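Local coordinates for protein glycerol dehydratase (Clostridium butyricum, PDB 1R9D) that probably dehydrates glycerol as a B12-independent glycyl radical lyase, and is seen here with glycerol bound in its interior, at residues V85-F89 / N275-N279; N160-S166 / S278-S284. All coordinates share one frame; numbering follows the deposited sequence.

Contact 1: V85-F89 / N275-N279; sequences VFPEF and NIESN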
loop_
_atom_site.group_PDB
_atom_site.type_symbol
_atom_site.label_atom_id
_atom_site.label_comp_id
_atom_site.label_asym_id
_atom_site.label_seq_id
_atom_site.Cartn_x
_atom_site.Cartn_y
_atom_site.Cartn_z
ATOM N N VAL A 85 -8.023 -14.183 -20.689
ATOM C CA VAL A 85 -8.062 -14.505 -19.267
ATOM C C VAL A 85 -7.376 -13.410 -18.451
ATOM O O VAL A 85 -6.331 -12.890 -18.852
ATOM C CB VAL A 85 -7.369 -15.860 -19.006
ATOM C CG1 VAL A 85 -7.322 -16.161 -17.515
ATOM C CG2 VAL A 85 -8.121 -16.960 -19.739
ATOM N N PHE A 86 -7.978 -13.061 -17.315
ATOM C CA PHE A 86 -7.457 -12.017 -16.433
ATOM C C PHE A 86 -7.169 -12.614 -15.054
ATOM O O PHE A 86 -7.905 -12.391 -14.089
ATOM C CB PHE A 86 -8.482 -10.871 -16.335
ATOM C CG PHE A 86 -8.709 -10.156 -17.641
ATOM C CD1 PHE A 86 -9.319 -10.806 -18.714
ATOM C CD2 PHE A 86 -8.256 -8.855 -17.822
ATOM C CE1 PHE A 86 -9.468 -10.173 -19.943
ATOM C CE2 PHE A 86 -8.398 -8.210 -19.047
ATOM C CZ PHE A 86 -9.005 -8.872 -20.114
ATOM N N PRO A 87 -6.064 -13.370 -14.943
ATOM C CA PRO A 87 -5.631 -14.036 -13.715
ATOM C C PRO A 87 -5.303 -13.139 -12.531
ATOM O O PRO A 87 -5.232 -13.620 -11.405
ATOM C CB PRO A 87 -4.422 -14.844 -14.175
ATOM C CG PRO A 87 -3.820 -13.948 -15.203
ATOM C CD PRO A 87 -5.037 -13.506 -15.994
ATOM N N GLU A 88 -5.108 -11.846 -12.783
ATOM C CA GLU A 88 -4.776 -10.905 -11.716
ATOM C C GLU A 88 -5.923 -10.686 -10.736
ATOM O O GLU A 88 -5.699 -10.245 -9.608
ATOM C CB GLU A 88 -4.349 -9.550 -12.297
ATOM C CG GLU A 88 -5.421 -8.828 -13.110
ATOM C CD GLU A 88 -5.246 -8.979 -14.612
ATOM O OE1 GLU A 88 -5.110 -7.945 -15.298
ATOM O OE2 GLU A 88 -5.252 -10.127 -15.111
ATOM N N PHE A 89 -7.148 -10.988 -11.162
ATOM C CA PHE A 89 -8.312 -10.810 -10.296
ATOM C C PHE A 89 -8.678 -12.115 -9.592
ATOM O O PHE A 89 -8.887 -12.132 -8.381
ATOM C CB PHE A 89 -9.484 -10.273 -11.117
ATOM C CG PHE A 89 -9.171 -8.986 -11.832
ATOM C CD1 PHE A 89 -9.238 -8.907 -13.219
ATOM C CD2 PHE A 89 -8.779 -7.856 -11.114
ATOM C CE1 PHE A 89 -8.917 -7.722 -13.887
ATOM C CE2 PHE A 89 -8.457 -6.668 -11.769
ATOM C CZ PHE A 89 -8.524 -6.596 -13.158
ATOM N N ASN A 275 -10.541 -2.667 -22.564
ATOM C CA ASN A 275 -10.900 -4.072 -22.403
ATOM C C ASN A 275 -9.713 -5.039 -22.392
ATOM O O ASN A 275 -9.886 -6.244 -22.190
ATOM C CB ASN A 275 -11.894 -4.468 -23.504
ATOM C CG ASN A 275 -13.306 -3.978 -23.219
ATOM O OD1 ASN A 275 -14.072 -4.649 -22.534
ATOM N ND2 ASN A 275 -13.647 -2.800 -23.730
ATOM N N ILE A 276 -8.514 -4.514 -22.628
ATOM C CA ILE A 276 -7.305 -5.333 -22.598
ATOM C C ILE A 276 -6.654 -5.142 -21.225
ATOM O O ILE A 276 -6.122 -6.078 -20.637
ATOM C CB ILE A 276 -6.314 -4.923 -23.713
ATOM C CG1 ILE A 276 -6.949 -5.181 -25.082
ATOM C CG2 ILE A 276 -5.012 -5.712 -23.571
ATOM C CD1 ILE A 276 -6.061 -4.812 -26.263
ATOM N N GLU A 277 -6.724 -3.923 -20.704
ATOM C CA GLU A 277 -6.151 -3.635 -19.396
ATOM C C GLU A 277 -6.911 -4.368 -18.294
ATOM O O GLU A 277 -6.311 -4.909 -17.365
ATOM C CB GLU A 277 -6.172 -2.126 -19.121
ATOM C CG GLU A 277 -5.680 -1.757 -17.727
ATOM C CD GLU A 277 -5.608 -0.252 -17.503
ATOM O OE1 GLU A 277 -6.642 0.429 -17.677
ATOM O OE2 GLU A 277 -4.515 0.248 -17.149
ATOM N N SER A 278 -8.237 -4.392 -18.401
ATOM C CA SER A 278 -9.067 -5.049 -17.396
ATOM C C SER A 278 -10.322 -5.618 -18.039
ATOM O O SER A 278 -10.734 -5.161 -19.101
ATOM C CB SER A 278 -9.464 -4.041 -16.308
ATOM O OG SER A 278 -10.378 -4.614 -15.386
ATOM N N ASN A 279 -10.930 -6.608 -17.391
ATOM C CA ASN A 279 -12.140 -7.211 -17.936
ATOM C C ASN A 279 -13.410 -6.795 -17.200
ATOM O O ASN A 279 -14.424 -7.478 -17.270
ATOM C CB ASN A 279 -12.026 -8.743 -17.976
ATOM C CG ASN A 279 -12.043 -9.383 -16.606
ATOM O OD1 ASN A 279 -11.814 -8.729 -15.589
ATOM N ND2 ASN A 279 -12.306 -10.688 -16.574
#
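Glu88 OE1 is gripped by two arginines, forming salt bridges to Arg31 and Arg51; it lies 3.9 Å from the carbonyl O of Glu277 across the contact, without a bond between them. Arg31 ties the two segments together, because its NE also donates to the carbonyl O of Ile276 near the end of helix 260-277. With two guanidinium groups on this buried carboxylate, it is probably ionised.

The rest is packing around Phe86 and Asn279. Asn279 CB sits squarely over one face of the Phe86 ring in a CH-pi contact, 3.4 Å from the centroid and only 8° off the normal. The asparagine CG lies between its own backbone N and carbonyl carbon (chi1 70°), which swings the amide over Phe86, and chi2 then turns it flat along the ring, the two planes 15° apart. At the rim of the same ring, near its plane, Phe86 CZ approaches Asn275 O at 3.5 Å, so the ring reaches the last turn of the helix. Phe89 adds a second aromatic whose plane is almost parallel to the Asn279 amide; its CD1 is 3.5 Å from Asn279 OD1, and its CZ is 3.5 Å from Ser278 OG. The amide cannot easily turn, since Gly161 N and Asn160 OD1 hold its oxygen and nitrogen.

All of this is buried. The 85-89 loop packs on helix 30-40 and leads into helix 92-97, while Ile276 and Glu277, at the end of helix 260-277, rest against helix 47-61.

Contact 2: N160-S166 / S278-S284; sequences NGVGHVS and SNGHSIS. With GOL (glycerol), chain C.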
loop_
_atom_site.group_PDB
_atom_site.type_symbol
_atom_site.label_atom_id
_atom_site.label_comp_id
_atom_site.label_asym_id
_atom_site.label_seq_id
_atom_site.Cartn_x
_atom_site.Cartn_y
_atom_site.Cartn_z
ATOM N N ASN A 160 -13.575 -10.690 -10.993
ATOM C CA ASN A 160 -13.051 -10.006 -12.164
ATOM C C ASN A 160 -12.880 -8.504 -11.977
ATOM O O ASN A 160 -13.036 -7.983 -10.869
ATOM C CB ASN A 160 -13.958 -10.303 -13.362
ATOM C CG ASN A 160 -13.935 -11.772 -13.752
ATOM O OD1 ASN A 160 -12.989 -12.241 -14.393
ATOM N ND2 ASN A 160 -14.965 -12.512 -13.346
ATOM N N GLY A 161 -12.558 -7.819 -13.070
ATOM C CA GLY A 161 -12.342 -6.385 -13.023
ATOM C C GLY A 161 -13.574 -5.578 -12.663
ATOM O O GLY A 161 -14.686 -6.107 -12.618
ATOM N N VAL A 162 -13.371 -4.287 -12.412
ATOM C CA VAL A 162 -14.463 -3.391 -12.044
ATOM C C VAL A 162 -15.225 -2.859 -13.261
ATOM O O VAL A 162 -16.379 -3.228 -13.493
ATOM C CB VAL A 162 -13.929 -2.200 -11.214
ATOM C CG1 VAL A 162 -15.072 -1.226 -10.879
ATOM C CG2 VAL A 162 -13.270 -2.719 -9.945
ATOM N N GLY A 163 -14.579 -2.004 -14.046
ATOM C CA GLY A 163 -15.247 -1.446 -15.207
ATOM C C GLY A 163 -16.336 -0.476 -14.778
ATOM O O GLY A 163 -16.092 0.395 -13.939
ATOM N N HIS A 164 -17.528 -0.627 -15.354
ATOM C CA HIS A 164 -18.681 0.232 -15.054
ATOM C C HIS A 164 -18.306 1.698 -15.104
ATOM O O HIS A 164 -18.390 2.427 -14.106
ATOM C CB HIS A 164 -19.265 -0.124 -13.685
ATOM C CG HIS A 164 -19.910 -1.470 -13.656
ATOM N ND1 HIS A 164 -19.192 -2.639 -13.793
ATOM C CD2 HIS A 164 -21.215 -1.832 -13.613
ATOM C CE1 HIS A 164 -20.027 -3.663 -13.840
ATOM N NE2 HIS A 164 -21.259 -3.199 -13.733
ATOM N N VAL A 165 -17.926 2.137 -16.294
ATOM C CA VAL A 165 -17.476 3.503 -16.470
ATOM C C VAL A 165 -17.566 3.949 -17.922
ATOM O O VAL A 165 -17.492 3.133 -18.841
ATOM C CB VAL A 165 -15.999 3.602 -15.989
ATOM C CG1 VAL A 165 -15.142 2.631 -16.798
ATOM C CG2 VAL A 165 -15.465 5.021 -16.133
ATOM N N SER A 166 -17.768 5.247 -18.116
ATOM C CA SER A 166 -17.782 5.833 -19.446
ATOM C C SER A 166 -16.667 6.872 -19.364
ATOM O O SER A 166 -16.817 7.897 -18.693
ATOM C CB SER A 166 -19.113 6.516 -19.750
ATOM O OG SER A 166 -19.094 7.060 -21.062
ATOM N N SER A 278 -8.237 -4.392 -18.401
ATOM C CA SER A 278 -9.067 -5.049 -17.396
ATOM C C SER A 278 -10.322 -5.618 -18.039
ATOM O O SER A 278 -10.734 -5.161 -19.101
ATOM C CB SER A 278 -9.464 -4.041 -16.308
ATOM O OG SER A 278 -10.378 -4.614 -15.386
ATOM N N ASN A 279 -10.930 -6.608 -17.391
ATOM C CA ASN A 279 -12.140 -7.211 -17.936
ATOM C C ASN A 279 -13.410 -6.795 -17.200
ATOM O O ASN A 279 -14.424 -7.478 -17.270
ATOM C CB ASN A 279 -12.026 -8.743 -17.976
ATOM C CG ASN A 279 -12.043 -9.383 -16.606
ATOM O OD1 ASN A 279 -11.814 -8.729 -15.589
ATOM N ND2 ASN A 279 -12.306 -10.688 -16.574
ATOM N N GLY A 280 -13.358 -5.680 -16.478
ATOM C CA GLY A 280 -14.577 -5.234 -15.829
ATOM C C GLY A 280 -15.510 -4.935 -16.990
ATOM O O GLY A 280 -15.056 -4.420 -18.020
ATOM N N HIS A 281 -16.792 -5.274 -16.873
ATOM C CA HIS A 281 -17.701 -4.997 -17.977
ATOM C C HIS A 281 -18.441 -3.674 -17.796
ATOM O O HIS A 281 -18.069 -2.856 -16.954
ATOM C CB HIS A 281 -18.684 -6.163 -18.208
ATOM C CG HIS A 281 -19.525 -6.516 -17.020
ATOM N ND1 HIS A 281 -19.331 -7.667 -16.288
ATOM C CD2 HIS A 281 -20.585 -5.886 -16.458
ATOM C CE1 HIS A 281 -20.236 -7.733 -15.327
ATOM N NE2 HIS A 281 -21.008 -6.664 -15.409
ATOM N N SER A 282 -19.480 -3.465 -18.590
ATOM C CA SER A 282 -20.233 -2.221 -18.546
ATOM C C SER A 282 -19.348 -1.031 -18.913
ATOM O O SER A 282 -19.468 0.053 -18.344
ATOM C CB SER A 282 -20.881 -2.020 -17.172
ATOM O OG SER A 282 -21.968 -2.920 -17.015
ATOM N N ILE A 283 -18.427 -1.258 -19.850
ATOM C CA ILE A 283 -17.577 -0.186 -20.351
ATOM C C ILE A 283 -18.551 0.448 -21.337
ATOM O O ILE A 283 -18.788 -0.079 -22.430
ATOM C CB ILE A 283 -16.333 -0.740 -21.087
ATOM C CG1 ILE A 283 -15.513 -1.606 -20.128
ATOM C CG2 ILE A 283 -15.482 0.411 -21.615
ATOM C CD1 ILE A 283 -15.106 -0.896 -18.823
ATOM N N SER A 284 -19.120 1.579 -20.939
ATOM C CA SER A 284 -20.156 2.226 -21.728
ATOM C C SER A 284 -19.840 3.474 -22.523
ATOM O O SER A 284 -19.413 4.487 -21.971
ATOM C CB SER A 284 -21.343 2.519 -20.807
ATOM O OG SER A 284 -21.666 1.370 -20.042
HETATM C C1 GOL C . -25.282 -6.240 -15.038
HETATM O O1 GOL C . -25.843 -6.305 -13.738
HETATM C C2 GOL C . -24.210 -5.150 -15.137
HETATM O O2 GOL C . -23.171 -5.388 -14.176
HETATM C C3 GOL C . -24.846 -3.784 -14.885
HETATM O O3 GOL C . -23.893 -2.744 -15.042
HETATM O O HOH W 1 -10.619 -3.311 -13.020
HETATM O O HOH W 2 -17.596 -5.640 -14.072
#
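Gly161 and Gly280 lie with their CA atoms 3.8 Å apart where two loops of the pyruvate formate-lyase-like fold run alongside each other in the same direction and carry His164, His281 and Ser282 to the bound glycerol.

Backbone bonds fix the pairing. His164 N donates to His281 O at 2.8 Å. Ser284 N to Val165 O at 3.1 Å, with a weaker bond from Val165 N to Ser282 O, forms the single bridge of Val165 with Ile283.

Side chains secure both ends. Asn279 OD1 accepts Gly161 N at 2.8 Å, while Asn279 ND2 donates to Asn160 OD1, arriving from above the carbonyl plane (43° out of it). At the far end Ser166 OG donates to Ser284 O, nearly in line with that carbonyl.

Water also bridges the loops: one molecule joins Val162 N to Ser278 OG, and a second accepts from His281 N and probably donates to Val162 O.

Two histidines converge on one glycerol hydroxyl. His164 NE2 (2.9 Å) and His281 NE2 (2.8 Å) both donate to glycerol O2, each ring meeting it edge-on; Ser282 OG donates to O3. Asp447 and Glu435 bind the same ligand. His164 is steadied from behind, since its ND1 donates in the ring plane to Val162 O, leaving NE2 to face glycerol. Over one face of that ring, 3.5 Å from its centroid, lies Ser282 CB.

The contacts meet at Ser278 and Asn279, which take part in both as the chain leaves helix 260-277, and their centres are 10 Å apart. Phe89 of contact 1 touches contact 2 directly: its CD1 is 3.5 Å from Gly161 N, and its CB is 3.7 Å from Asn160 CA. Contact 2 reaches the glycerol pocket itself, whereas contact 1 lies behind it, the Asn279 side chain being about 12 Å from the ligand. The aromatic packing of 85-89 thus backs the start of the paired loops, whose later residues hold the glycerol. In glycyl radical enzymes the substrate pocket hosts chemistry begun at a glycine, here predicted to be Gly763; the radical is absent from this model.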